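Local coordinates for protein dihydropteridine reductase (Caenorhabditis elegans, PDB 1OOE) that probably reduces quinonoid dihydrobiopterin to tetrahydrobiopterin with NADH or NADPH, working as a homodimer of the short-chain dehydrogenase/reductase family, at residues V6-G11 / Y28-I33; L20-K25 / H204-T209; G75-A80 / G122-L127; A169-M174 / S214-G219. All blocks are in the same frame, centred on the assembly; numbering follows the deposited sequence. Where two conformers were deposited one is given.

Interaction 1: residues V6-G11 / Y28-I33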
loop_
_atom_site.group_PDB
_atom_site.type_symbol
_atom_site.label_atom_id
_atom_site.label_comp_id
_atom_site.label_asym_id
_atom_site.label_seq_id
_atom_site.Cartn_x
_atom_site.Cartn_y
_atom_site.Cartn_z
ATOM N N VAL A 6 -24.685 1.058 -13.567
ATOM C CA VAL A 6 -23.254 1.088 -13.296
ATOM C C VAL A 6 -22.944 2.162 -12.260
ATOM O O VAL A 6 -23.666 3.153 -12.129
ATOM C CB VAL A 6 -22.408 1.364 -14.578
ATOM C CG1 VAL A 6 -22.574 0.223 -15.573
ATOM C CG2 VAL A 6 -22.815 2.684 -15.204
ATOM N N ILE A 7 -21.874 1.938 -11.509
ATOM C CA ILE A 7 -21.426 2.875 -10.487
ATOM C C ILE A 7 -20.109 3.496 -10.935
ATOM O O ILE A 7 -19.200 2.789 -11.370
ATOM C CB ILE A 7 -21.186 2.156 -9.139
ATOM C CG1 ILE A 7 -22.520 1.674 -8.560
ATOM C CG2 ILE A 7 -20.448 3.080 -8.166
ATOM C CD1 ILE A 7 -22.361 0.816 -7.319
ATOM N N VAL A 8 -20.020 4.821 -10.852
ATOM C CA VAL A 8 -18.796 5.527 -11.212
ATOM C C VAL A 8 -18.329 6.242 -9.954
ATOM O O VAL A 8 -18.950 7.209 -9.507
ATOM C CB VAL A 8 -19.026 6.579 -12.330
ATOM C CG1 VAL A 8 -17.716 7.319 -12.620
ATOM C CG2 VAL A 8 -19.525 5.904 -13.599
ATOM N N TYR A 9 -17.244 5.735 -9.377
ATOM C CA TYR A 9 -16.656 6.290 -8.166
ATOM C C TYR A 9 -15.620 7.289 -8.679
ATOM O O TYR A 9 -14.558 6.896 -9.166
ATOM C CB TYR A 9 -15.988 5.156 -7.380
ATOM C CG TYR A 9 -15.733 5.415 -5.909
ATOM C CD1 TYR A 9 -15.195 6.623 -5.468
ATOM C CD2 TYR A 9 -15.972 4.416 -4.965
ATOM C CE1 TYR A 9 -14.895 6.828 -4.116
ATOM C CE2 TYR A 9 -15.678 4.608 -3.621
ATOM C CZ TYR A 9 -15.139 5.810 -3.200
ATOM O OH TYR A 9 -14.828 5.980 -1.871
ATOM N N GLY A 10 -15.953 8.574 -8.580
ATOM C CA GLY A 10 -15.077 9.632 -9.064
ATOM C C GLY A 10 -15.696 10.272 -10.300
ATOM O O GLY A 10 -14.991 10.722 -11.205
ATOM N N GLY A 11 -17.026 10.319 -10.324
ATOM C CA GLY A 11 -17.751 10.876 -11.458
ATOM C C GLY A 11 -17.631 12.366 -11.718
ATOM O O GLY A 11 -18.169 12.864 -12.714
ATOM N N TYR A 28 -27.641 3.255 -19.997
ATOM C CA TYR A 28 -27.462 2.779 -18.629
ATOM C C TYR A 28 -27.889 3.797 -17.577
ATOM O O TYR A 28 -27.885 5.002 -17.822
ATOM C CB TYR A 28 -25.996 2.416 -18.361
ATOM C CG TYR A 28 -25.521 1.137 -19.010
ATOM C CD1 TYR A 28 -25.202 1.095 -20.365
ATOM C CD2 TYR A 28 -25.390 -0.035 -18.262
ATOM C CE1 TYR A 28 -24.764 -0.082 -20.963
ATOM C CE2 TYR A 28 -24.954 -1.217 -18.850
ATOM C CZ TYR A 28 -24.643 -1.234 -20.201
ATOM O OH TYR A 28 -24.214 -2.401 -20.789
ATOM N N THR A 29 -28.277 3.290 -16.410
ATOM C CA THR A 29 -28.635 4.133 -15.277
ATOM C C THR A 29 -27.280 4.278 -14.599
ATOM O O THR A 29 -26.576 3.284 -14.428
ATOM C CB THR A 29 -29.589 3.415 -14.308
ATOM O OG1 THR A 29 -30.820 3.118 -14.979
ATOM C CG2 THR A 29 -29.872 4.288 -13.091
ATOM N N VAL A 30 -26.904 5.494 -14.220
ATOM C CA VAL A 30 -25.600 5.696 -13.601
ATOM C C VAL A 30 -25.618 6.314 -12.210
ATOM O O VAL A 30 -26.245 7.346 -11.970
ATOM C CB VAL A 30 -24.692 6.563 -14.507
ATOM C CG1 VAL A 30 -23.284 6.623 -13.928
ATOM C CG2 VAL A 30 -24.676 6.000 -15.918
ATOM N N LEU A 31 -24.914 5.666 -11.292
ATOM C CA LEU A 31 -24.816 6.154 -9.926
ATOM C C LEU A 31 -23.429 6.752 -9.745
ATOM O O LEU A 31 -22.423 6.101 -10.035
ATOM C CB LEU A 31 -25.011 5.012 -8.924
ATOM C CG LEU A 31 -26.387 4.342 -8.854
ATOM C CD1 LEU A 31 -26.607 3.459 -10.073
ATOM C CD2 LEU A 31 -26.473 3.509 -7.581
ATOM N N ASN A 32 -23.380 7.997 -9.279
ATOM C CA ASN A 32 -22.110 8.676 -9.045
ATOM C C ASN A 32 -21.768 8.715 -7.564
ATOM O O ASN A 32 -22.629 8.980 -6.723
ATOM C CB ASN A 32 -22.162 10.116 -9.570
ATOM C CG ASN A 32 -20.997 10.961 -9.066
ATOM O OD1 ASN A 32 -19.844 10.712 -9.412
ATOM N ND2 ASN A 32 -21.298 11.954 -8.237
ATOM N N ILE A 33 -20.507 8.438 -7.249
ATOM C CA ILE A 33 -20.031 8.481 -5.874
ATOM C C ILE A 33 -18.858 9.457 -5.888
ATOM O O ILE A 33 -17.845 9.201 -6.537
ATOM C CB ILE A 33 -19.520 7.102 -5.393
ATOM C CG1 ILE A 33 -20.663 6.082 -5.396
ATOM C CG2 ILE A 33 -18.932 7.227 -3.994
ATOM C CD1 ILE A 33 -20.239 4.678 -4.976
#
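Strands 6-9 and 28-33 run parallel, their axes 4.8 Å apart and twisted by 27°, and side chains of one fill hollows beside the other on both sheet faces. On the face of Ile7, Tyr9, Leu31 and Ile33, Ile33 supplies two bumps. Its CG2, anti to the backbone N, sits over the centre of the Tyr9 ring, 3.9 Å from the centroid and almost on the ring normal, a CH-pi contact. Its other branch swings back along the strand and puts CD1 3.6 Å from Ile7 CG2. On the reverse face the CG1 methyl of Val30 meets Val8 CG2 at 3.8 Å and its CG2 meets Val6 CG2, so one valine wedges between two. Val6 CG1 rests near CD2 of the Tyr28 ring, the two side chains crossing at about a right angle. Beneath this relief lies a ladder of five backbone bonds, tightest and nearly straight at Val8 N to Leu31 O (2.8 Å), ending where Gly10 N reaches Ile33 O. Asn32 OD1 lies 2.9 Å from Gly11 CA, where a side chain would collide; Asn32 ND2 is hydrogen-bonded to Asn44 OD1. Gly11 opens a probable Rossmann glycine motif, consistent with dinucleotide binding. Helix 14-25, the crossover of this beta-alpha-beta unit, covers the valine face through Leu20 and Phe23, helices 53-68 and 93-118 cover the Tyr9-Ile33 face, and strand 73-78 pairs with the far side of strand 4-9.

Interaction 2: residues L20-K25 / H204-T209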
loop_
_atom_site.group_PDB
_atom_site.type_symbol
_atom_site.label_atom_id
_atom_site.label_comp_id
_atom_site.label_asym_id
_atom_site.label_seq_id
_atom_site.Cartn_x
_atom_site.Cartn_y
_atom_site.Cartn_z
ATOM N N LEU A 20 -19.262 8.417 -17.124
ATOM C CA LEU A 20 -20.657 8.555 -16.721
ATOM C C LEU A 20 -21.526 8.996 -17.898
ATOM O O LEU A 20 -22.572 8.404 -18.166
ATOM C CB LEU A 20 -20.768 9.560 -15.567
ATOM C CG LEU A 20 -22.135 9.755 -14.901
ATOM C CD1 LEU A 20 -21.944 10.317 -13.491
ATOM C CD2 LEU A 20 -22.998 10.680 -15.741
ATOM N N GLU A 21 -21.086 10.029 -18.609
ATOM C CA GLU A 21 -21.838 10.524 -19.759
ATOM C C GLU A 21 -21.970 9.466 -20.853
ATOM O O GLU A 21 -23.034 9.311 -21.455
ATOM C CB GLU A 21 -21.163 11.769 -20.344
ATOM C CG GLU A 21 -21.256 13.017 -19.481
ATOM C CD GLU A 21 -22.688 13.417 -19.182
ATOM O OE1 GLU A 21 -23.574 13.136 -20.020
ATOM O OE2 GLU A 21 -22.927 14.025 -18.117
ATOM N N PHE A 22 -20.887 8.739 -21.107
ATOM C CA PHE A 22 -20.882 7.714 -22.141
ATOM C C PHE A 22 -21.863 6.575 -21.865
ATOM O O PHE A 22 -22.605 6.164 -22.757
ATOM C CB PHE A 22 -19.473 7.150 -22.317
ATOM C CG PHE A 22 -19.318 6.271 -23.523
ATOM C CD1 PHE A 22 -19.364 6.813 -24.804
ATOM C CD2 PHE A 22 -19.132 4.902 -23.381
ATOM C CE1 PHE A 22 -19.224 6.001 -25.928
ATOM C CE2 PHE A 22 -18.992 4.079 -24.500
ATOM C CZ PHE A 22 -19.037 4.630 -25.773
ATOM N N PHE A 23 -21.870 6.058 -20.640
ATOM C CA PHE A 23 -22.789 4.971 -20.317
ATOM C C PHE A 23 -24.234 5.447 -20.345
ATOM O O PHE A 23 -25.132 4.710 -20.756
ATOM C CB PHE A 23 -22.456 4.356 -18.952
ATOM C CG PHE A 23 -21.401 3.285 -19.019
ATOM C CD1 PHE A 23 -20.067 3.614 -19.252
ATOM C CD2 PHE A 23 -21.747 1.940 -18.899
ATOM C CE1 PHE A 23 -19.095 2.618 -19.370
ATOM C CE2 PHE A 23 -20.785 0.939 -19.015
ATOM C CZ PHE A 23 -19.453 1.279 -19.252
ATOM N N LYS A 24 -24.451 6.684 -19.912
ATOM C CA LYS A 24 -25.786 7.266 -19.906
ATOM C C LYS A 24 -26.297 7.349 -21.343
ATOM O O LYS A 24 -27.449 7.008 -21.629
ATOM C CB LYS A 24 -25.738 8.664 -19.290
ATOM C CG LYS A 24 -27.092 9.312 -19.073
ATOM C CD LYS A 24 -26.927 10.726 -18.528
ATOM C CE LYS A 24 -28.272 11.389 -18.283
ATOM N NZ LYS A 24 -28.123 12.788 -17.797
ATOM N N LYS A 25 -25.434 7.798 -22.249
ATOM C CA LYS A 25 -25.804 7.918 -23.654
ATOM C C LYS A 25 -26.134 6.549 -24.237
ATOM O O LYS A 25 -26.914 6.438 -25.187
ATOM C CB LYS A 25 -24.662 8.555 -24.455
ATOM C CG LYS A 25 -24.943 8.663 -25.952
ATOM C CD LYS A 25 -23.750 9.220 -26.719
ATOM C CE LYS A 25 -23.443 10.653 -26.314
ATOM N NZ LYS A 25 -24.602 11.561 -26.550
ATOM N N HIS A 204 -13.845 1.018 -24.086
ATOM C CA HIS A 204 -13.427 -0.298 -23.626
ATOM C C HIS A 204 -14.212 -0.754 -22.407
ATOM O O HIS A 204 -14.507 -1.941 -22.268
ATOM C CB HIS A 204 -11.922 -0.337 -23.347
ATOM C CG HIS A 204 -11.097 -0.556 -24.577
ATOM N ND1 HIS A 204 -10.905 0.423 -25.529
ATOM C CD2 HIS A 204 -10.463 -1.660 -25.040
ATOM C CE1 HIS A 204 -10.189 -0.070 -26.525
ATOM N NE2 HIS A 204 -9.908 -1.332 -26.253
ATOM N N LEU A 205 -14.567 0.173 -21.522
ATOM C CA LEU A 205 -15.345 -0.225 -20.356
ATOM C C LEU A 205 -16.708 -0.758 -20.799
ATOM O O LEU A 205 -17.188 -1.761 -20.268
ATOM C CB LEU A 205 -15.527 0.946 -19.389
ATOM C CG LEU A 205 -14.284 1.384 -18.609
ATOM C CD1 LEU A 205 -14.608 2.620 -17.784
ATOM C CD2 LEU A 205 -13.808 0.246 -17.714
ATOM N N LEU A 206 -17.334 -0.102 -21.772
ATOM C CA LEU A 206 -18.637 -0.573 -22.251
ATOM C C LEU A 206 -18.484 -1.957 -22.887
ATOM O O LEU A 206 -19.318 -2.842 -22.673
ATOM C CB LEU A 206 -19.245 0.411 -23.263
ATOM C CG LEU A 206 -20.605 0.017 -23.862
ATOM C CD1 LEU A 206 -21.628 -0.159 -22.748
ATOM C CD2 LEU A 206 -21.068 1.082 -24.843
ATOM N N LYS A 207 -17.413 -2.150 -23.654
ATOM C CA LYS A 207 -17.170 -3.439 -24.302
ATOM C C LYS A 207 -16.966 -4.560 -23.285
ATOM O O LYS A 207 -17.581 -5.622 -23.388
ATOM C CB LYS A 207 -15.941 -3.374 -25.214
ATOM C CG LYS A 207 -15.709 -4.671 -25.991
ATOM C CD LYS A 207 -14.471 -4.628 -26.879
ATOM C CE LYS A 207 -13.185 -4.573 -26.061
ATOM N NZ LYS A 207 -11.973 -4.733 -26.925
ATOM N N TRP A 208 -16.096 -4.327 -22.307
ATOM C CA TRP A 208 -15.828 -5.337 -21.294
ATOM C C TRP A 208 -17.056 -5.604 -20.423
ATOM O O TRP A 208 -17.230 -6.711 -19.906
ATOM C CB TRP A 208 -14.647 -4.916 -20.408
ATOM C CG TRP A 208 -13.345 -4.714 -21.147
ATOM C CD1 TRP A 208 -12.912 -5.387 -22.251
ATOM C CD2 TRP A 208 -12.287 -3.813 -20.787
ATOM N NE1 TRP A 208 -11.646 -4.964 -22.602
ATOM C CE2 TRP A 208 -11.241 -3.999 -21.718
ATOM C CE3 TRP A 208 -12.120 -2.869 -19.764
ATOM C CZ2 TRP A 208 -10.044 -3.274 -21.658
ATOM C CZ3 TRP A 208 -10.928 -2.148 -19.703
ATOM C CH2 TRP A 208 -9.908 -2.357 -20.645
ATOM N N THR A 209 -17.908 -4.598 -20.265
ATOM C CA THR A 209 -19.111 -4.756 -19.451
ATOM C C THR A 209 -20.155 -5.622 -20.151
ATOM O O THR A 209 -20.794 -6.472 -19.522
ATOM C CB THR A 209 -19.751 -3.386 -19.120
ATOM O OG1 THR A 209 -18.831 -2.600 -18.351
ATOM C CG2 THR A 209 -21.027 -3.571 -18.308
#
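Two neighbouring phenylalanines of helix segment 20-25 reach helix segment 204-209 in different ways. Phe23, with CG anti to its carbonyl carbon, points its ring end-on at the partner backbone: Phe23 CZ is 3.6 Å from Leu206 N, and CB of Leu205 lies in the ring plane at the edge, 3.9 Å from Phe23 CE1. Leu206 and Phe23 slide past each other in opposite directions, Leu206 CD1 coming alongside CE2. Phe22 has CG anti to the backbone N and crosses Leu206 at about a right angle, with its CE2 3.7 Å from Leu206 CD2. The two methyls of Leu206 are thus divided between the two rings. The axes of the two short segments cross at -51°, 10.8 Å apart, and both helices pack on the same side of the Rossmann-type sheet, where Phe23 also meets the rings of Phe77 and Tyr28. The axes are far enough apart for the aromatic side chains to bridge them, and no hydrogen bond joins the segments. Thr209 faces Phe23 tip to tip, Thr209 OG1 being 4.0 Å from Phe23 CZ at the ring edge. Thr209 OG1 donates to Leu205 O at 2.7 Å, from above the carbonyl plane, and the same oxygen also takes the helical bond from Thr209 N.

Interaction 3: residues G75-A80 / G122-L127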
loop_
_atom_site.group_PDB
_atom_site.type_symbol
_atom_site.label_atom_id
_atom_site.label_comp_id
_atom_site.label_asym_id
_atom_site.label_seq_id
_atom_site.Cartn_x
_atom_site.Cartn_y
_atom_site.Cartn_z
ATOM N N GLY A 75 -21.451 -3.086 -13.480
ATOM C CA GLY A 75 -20.066 -2.687 -13.316
ATOM C C GLY A 75 -19.869 -1.610 -12.269
ATOM O O GLY A 75 -20.778 -0.830 -11.973
ATOM N N VAL A 76 -18.675 -1.603 -11.685
ATOM C CA VAL A 76 -18.272 -0.615 -10.687
ATOM C C VAL A 76 -16.949 -0.095 -11.245
ATOM O O VAL A 76 -16.003 -0.860 -11.412
ATOM C CB VAL A 76 -18.038 -1.270 -9.298
ATOM C CG1 VAL A 76 -17.503 -0.233 -8.310
ATOM C CG2 VAL A 76 -19.345 -1.857 -8.773
ATOM N N PHE A 77 -16.899 1.194 -11.564
ATOM C CA PHE A 77 -15.693 1.789 -12.132
ATOM C C PHE A 77 -15.130 2.834 -11.180
ATOM O O PHE A 77 -15.777 3.842 -10.914
ATOM C CB PHE A 77 -16.016 2.443 -13.481
ATOM C CG PHE A 77 -16.860 1.586 -14.394
ATOM C CD1 PHE A 77 -16.562 0.239 -14.595
ATOM C CD2 PHE A 77 -17.946 2.139 -15.067
ATOM C CE1 PHE A 77 -17.334 -0.544 -15.452
ATOM C CE2 PHE A 77 -18.726 1.365 -15.929
ATOM C CZ PHE A 77 -18.420 0.022 -16.121
ATOM N N CYS A 78 -13.923 2.592 -10.674
ATOM C CA CYS A 78 -13.293 3.514 -9.734
ATOM C C CYS A 78 -12.131 4.272 -10.365
ATOM O O CYS A 78 -11.100 3.681 -10.686
ATOM C CB CYS A 78 -12.795 2.748 -8.507
ATOM S SG CYS A 78 -12.173 3.802 -7.174
ATOM N N VAL A 79 -12.307 5.580 -10.533
ATOM C CA VAL A 79 -11.281 6.432 -11.131
ATOM C C VAL A 79 -10.978 7.651 -10.258
ATOM O O VAL A 79 -10.452 8.660 -10.742
ATOM C CB VAL A 79 -11.720 6.914 -12.536
ATOM C CG1 VAL A 79 -11.779 5.727 -13.488
ATOM C CG2 VAL A 79 -13.085 7.604 -12.459
ATOM N N ALA A 80 -11.285 7.545 -8.970
ATOM C CA ALA A 80 -11.064 8.644 -8.031
ATOM C C ALA A 80 -9.603 8.822 -7.619
ATOM O O ALA A 80 -8.801 7.896 -7.716
ATOM C CB ALA A 80 -11.921 8.433 -6.791
ATOM N N GLY A 122 -20.555 -12.331 -13.016
ATOM C CA GLY A 122 -20.080 -12.078 -14.365
ATOM C C GLY A 122 -19.858 -10.600 -14.653
ATOM O O GLY A 122 -19.483 -10.234 -15.764
ATOM N N GLY A 123 -20.090 -9.748 -13.657
ATOM C CA GLY A 123 -19.912 -8.318 -13.849
ATOM C C GLY A 123 -18.463 -7.873 -13.860
ATOM O O GLY A 123 -17.560 -8.694 -13.729
ATOM N N LEU A 124 -18.246 -6.566 -14.000
ATOM C CA LEU A 124 -16.898 -6.007 -14.054
ATOM C C LEU A 124 -16.582 -4.963 -12.989
ATOM O O LEU A 124 -17.371 -4.053 -12.749
ATOM C CB LEU A 124 -16.664 -5.364 -15.427
ATOM C CG LEU A 124 -15.391 -4.528 -15.607
ATOM C CD1 LEU A 124 -14.178 -5.435 -15.579
ATOM C CD2 LEU A 124 -15.455 -3.758 -16.923
ATOM N N LEU A 125 -15.425 -5.115 -12.346
ATOM C CA LEU A 125 -14.946 -4.134 -11.375
ATOM C C LEU A 125 -13.671 -3.582 -12.009
ATOM O O LEU A 125 -12.774 -4.348 -12.371
ATOM C CB LEU A 125 -14.596 -4.770 -10.024
ATOM C CG LEU A 125 -13.749 -3.873 -9.099
ATOM C CD1 LEU A 125 -14.560 -2.657 -8.653
ATOM C CD2 LEU A 125 -13.282 -4.672 -7.886
ATOM N N GLN A 126 -13.604 -2.268 -12.180
ATOM C CA GLN A 126 -12.413 -1.649 -12.754
ATOM C C GLN A 126 -11.807 -0.688 -11.743
ATOM O O GLN A 126 -12.515 0.100 -11.115
ATOM C CB GLN A 126 -12.765 -0.913 -14.052
ATOM C CG GLN A 126 -11.663 -0.001 -14.588
ATOM C CD GLN A 126 -11.827 1.430 -14.116
ATOM O OE1 GLN A 126 -12.929 1.980 -14.163
ATOM N NE2 GLN A 126 -10.731 2.049 -13.669
ATOM N N LEU A 127 -10.493 -0.786 -11.573
ATOM C CA LEU A 127 -9.768 0.071 -10.644
ATOM C C LEU A 127 -8.708 0.832 -11.425
ATOM O O LEU A 127 -8.400 0.497 -12.573
ATOM C CB LEU A 127 -9.089 -0.763 -9.550
ATOM C CG LEU A 127 -9.973 -1.680 -8.699
ATOM C CD1 LEU A 127 -9.097 -2.450 -7.725
ATOM C CD2 LEU A 127 -11.027 -0.860 -7.952
#
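Backbone hydrogen bonds lay the frame: Val76 N gives to Leu124 O, Gln126 N to Val76 O at 2.9 Å and nearly straight, and Cys78 N to Gln126 O. The strands run parallel within 3°, their axes 4.8 Å apart. A CA-H...O contact supplements the first rung, Gly75 CA lying 3.1 Å from Leu124 O. Apolar contacts divide between the faces. On one, Val76 and Leu125 lie side by side and point the same way, with Leu125 CD1 3.8 Å from Val76 CB. Farther along, Leu127 CD2 meets Cys78 CB. On the other, the Phe77 ring crosses Leu124 at about a right angle and brings Phe77 CE1 4.0 Å from Leu124 CD2, while it folds back over Gly75, where a side chain would clash with CE1. These are central strands of the parallel Rossmann-type sheet: strand 73-78 is flanked by strand 4-9, strand 123-128 by strand 169-175, and helix 93-118 lies in the crossover joining the pair. Polar side-chain contacts centre on Gln126, whose chain bends at chi2 (-94°) and crosses Phe77, amide and ring planes 25° apart. Gln126 OE1 lies 3.2 Å from Phe77 CB, buried and without a polar partner in the model. The other end of the amide, NE2, makes weak hydrogen bonds to Leu127 O and to Thr128 OG1, and Val79 CG1 packs against Gln126 NE2 at 3.8 Å.

Interaction 4: residues A169-M174 / S214-G219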
loop_
_atom_site.group_PDB
_atom_site.type_symbol
_atom_site.label_atom_id
_atom_site.label_comp_id
_atom_site.label_asym_id
_atom_site.label_seq_id
_atom_site.Cartn_x
_atom_site.Cartn_y
_atom_site.Cartn_z
ATOM N N ALA A 169 -14.884 -10.240 -13.104
ATOM C CA ALA A 169 -13.485 -9.931 -13.370
ATOM C C ALA A 169 -13.129 -8.569 -12.810
ATOM O O ALA A 169 -13.987 -7.695 -12.690
ATOM C CB ALA A 169 -13.219 -9.949 -14.875
ATOM N N VAL A 170 -11.861 -8.408 -12.444
ATOM C CA VAL A 170 -11.357 -7.130 -11.961
ATOM C C VAL A 170 -10.252 -6.742 -12.946
ATOM O O VAL A 170 -9.398 -7.566 -13.289
ATOM C CB VAL A 170 -10.790 -7.223 -10.514
ATOM C CG1 VAL A 170 -9.698 -8.273 -10.432
ATOM C CG2 VAL A 170 -10.261 -5.868 -10.080
ATOM N N LEU A 171 -10.308 -5.507 -13.441
ATOM C CA LEU A 171 -9.315 -5.003 -14.390
ATOM C C LEU A 171 -8.805 -3.666 -13.864
ATOM O O LEU A 171 -9.591 -2.831 -13.419
ATOM C CB LEU A 171 -9.940 -4.822 -15.782
ATOM C CG LEU A 171 -10.465 -6.092 -16.462
ATOM C CD1 LEU A 171 -11.056 -5.736 -17.820
ATOM C CD2 LEU A 171 -9.335 -7.109 -16.613
ATOM N N THR A 172 -7.490 -3.465 -13.913
ATOM C CA THR A 172 -6.890 -2.233 -13.402
ATOM C C THR A 172 -6.128 -1.509 -14.515
ATOM O O THR A 172 -5.175 -2.047 -15.072
ATOM C CB THR A 172 -5.960 -2.567 -12.211
ATOM O OG1 THR A 172 -6.755 -3.051 -11.117
ATOM C CG2 THR A 172 -5.187 -1.341 -11.750
ATOM N N ILE A 173 -6.563 -0.292 -14.842
ATOM C CA ILE A 173 -5.934 0.471 -15.920
ATOM C C ILE A 173 -4.763 1.347 -15.485
ATOM O O ILE A 173 -4.745 1.875 -14.376
ATOM C CB ILE A 173 -6.968 1.360 -16.654
ATOM C CG1 ILE A 173 -7.542 2.416 -15.706
ATOM C CG2 ILE A 173 -8.099 0.494 -17.203
ATOM C CD1 ILE A 173 -8.484 3.402 -16.383
ATOM N N MET A 174 -3.789 1.498 -16.381
ATOM C CA MET A 174 -2.604 2.311 -16.113
ATOM C C MET A 174 -2.241 3.148 -17.342
ATOM O O MET A 174 -1.292 2.838 -18.066
ATOM C CB MET A 174 -1.415 1.419 -15.724
ATOM C CG MET A 174 -1.684 0.471 -14.552
ATOM S SD MET A 174 -0.228 -0.460 -14.008
ATOM C CE MET A 174 0.167 -1.401 -15.515
ATOM N N SER A 214 -14.413 -10.439 -24.374
ATOM C CA SER A 214 -13.523 -9.387 -24.871
ATOM C C SER A 214 -12.570 -8.915 -23.780
ATOM O O SER A 214 -11.693 -8.085 -24.022
ATOM C CB SER A 214 -14.333 -8.178 -25.355
ATOM O OG SER A 214 -14.893 -7.452 -24.264
ATOM N N ARG A 215 -12.740 -9.459 -22.581
ATOM C CA ARG A 215 -11.931 -9.071 -21.433
ATOM C C ARG A 215 -10.567 -9.727 -21.296
ATOM O O ARG A 215 -10.385 -10.898 -21.639
ATOM C CB ARG A 215 -12.681 -9.374 -20.133
ATOM C CG ARG A 215 -14.007 -8.685 -19.951
ATOM C CD ARG A 215 -14.727 -9.284 -18.757
ATOM N NE ARG A 215 -16.004 -8.627 -18.508
ATOM C CZ ARG A 215 -16.884 -9.015 -17.590
ATOM N NH1 ARG A 215 -16.632 -10.067 -16.821
ATOM N NH2 ARG A 215 -18.019 -8.348 -17.441
ATOM N N PRO A 216 -9.577 -8.963 -20.804
ATOM C CA PRO A 216 -8.232 -9.502 -20.600
ATOM C C PRO A 216 -8.410 -10.388 -19.357
ATOM O O PRO A 216 -9.490 -10.395 -18.767
ATOM C CB PRO A 216 -7.402 -8.259 -20.285
ATOM C CG PRO A 216 -8.118 -7.170 -21.026
ATOM C CD PRO A 216 -9.566 -7.489 -20.759
ATOM N N SER A 217 -7.373 -11.110 -18.948
ATOM C CA SER A 217 -7.478 -11.972 -17.766
ATOM C C SER A 217 -7.805 -11.157 -16.513
ATOM O O SER A 217 -7.287 -10.061 -16.336
ATOM C CB SER A 217 -6.163 -12.727 -17.538
ATOM O OG SER A 217 -5.817 -13.525 -18.658
ATOM N N SER A 218 -8.663 -11.692 -15.646
ATOM C CA SER A 218 -9.017 -10.994 -14.412
ATOM C C SER A 218 -7.741 -10.795 -13.605
ATOM O O SER A 218 -6.933 -11.718 -13.477
ATOM C CB SER A 218 -10.019 -11.807 -13.590
ATOM O OG SER A 218 -10.394 -11.112 -12.411
ATOM N N GLY A 219 -7.565 -9.587 -13.077
ATOM C CA GLY A 219 -6.381 -9.264 -12.296
ATOM C C GLY A 219 -5.317 -8.545 -13.109
ATOM O O GLY A 219 -4.283 -8.128 -12.578
#
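In this Rossmann-type fold, strand 169-174 meets the irregular segment 214-219 that leads from helix 198-210 into strand 221-227, next in the sheet. Two hydrogen bonds join them, both through Val170. Val170 N points its hydrogen at Ser218 OG (3.1 Å, 164°); the serine reaches it with OG anti to its own backbone N. Val170 O accepts from Gly219 N at 2.7 Å, nearly straight and in the carbonyl plane. The loop thus takes up both backbone groups of one residue on this edge, while the opposite edge of the strand pairs with strand 123-128. Apolar packing accompanies the bonds. Leu171, CG anti to its carbonyl carbon, crosses Pro216 at about a right angle and presses CD1 on the ring carbon CD at 3.7 Å. Ala169 CB packs against Ser218 CB at 3.9 Å. Leu171 CD2 instead lies beside a polar atom, Ser217 O, at 3.6 Å. The charged contribution is a passing one: the extended Arg215 brings NH1 beside Ala169 CB, but its NE is bonded to Trp208 O and its NH2 to Gly122 O. Val170 CG1, in the crowded position between its N and carbonyl carbon, lies 3.5 Å from Ser218 OG.

How the interactions relate
Interactions 1 and 3 are buried strand pairs of one sheet, joined by backbone bonds between Ile7, Tyr9 and Phe77; regular ladders carry both, whereas interaction 2 has no hydrogen bond across it and rests mainly on phenylalanine and leucine side chains, with the Phe23 ring also against backbone. Interaction 2 is largely buried too, in the helix layer, though Phe22 and Leu206 are partly exposed; Phe23 O probably accepts from Tyr28 N of interaction 1. Interaction 4 is only partly buried and trades strand pairing for two bonds from a loop. It continues the sheet beyond interaction 3 through Leu127 N and Leu171 O, while Trp208 of interaction 2 packs on both Leu124 and Leu171. Interactions 1 and 4 do not touch.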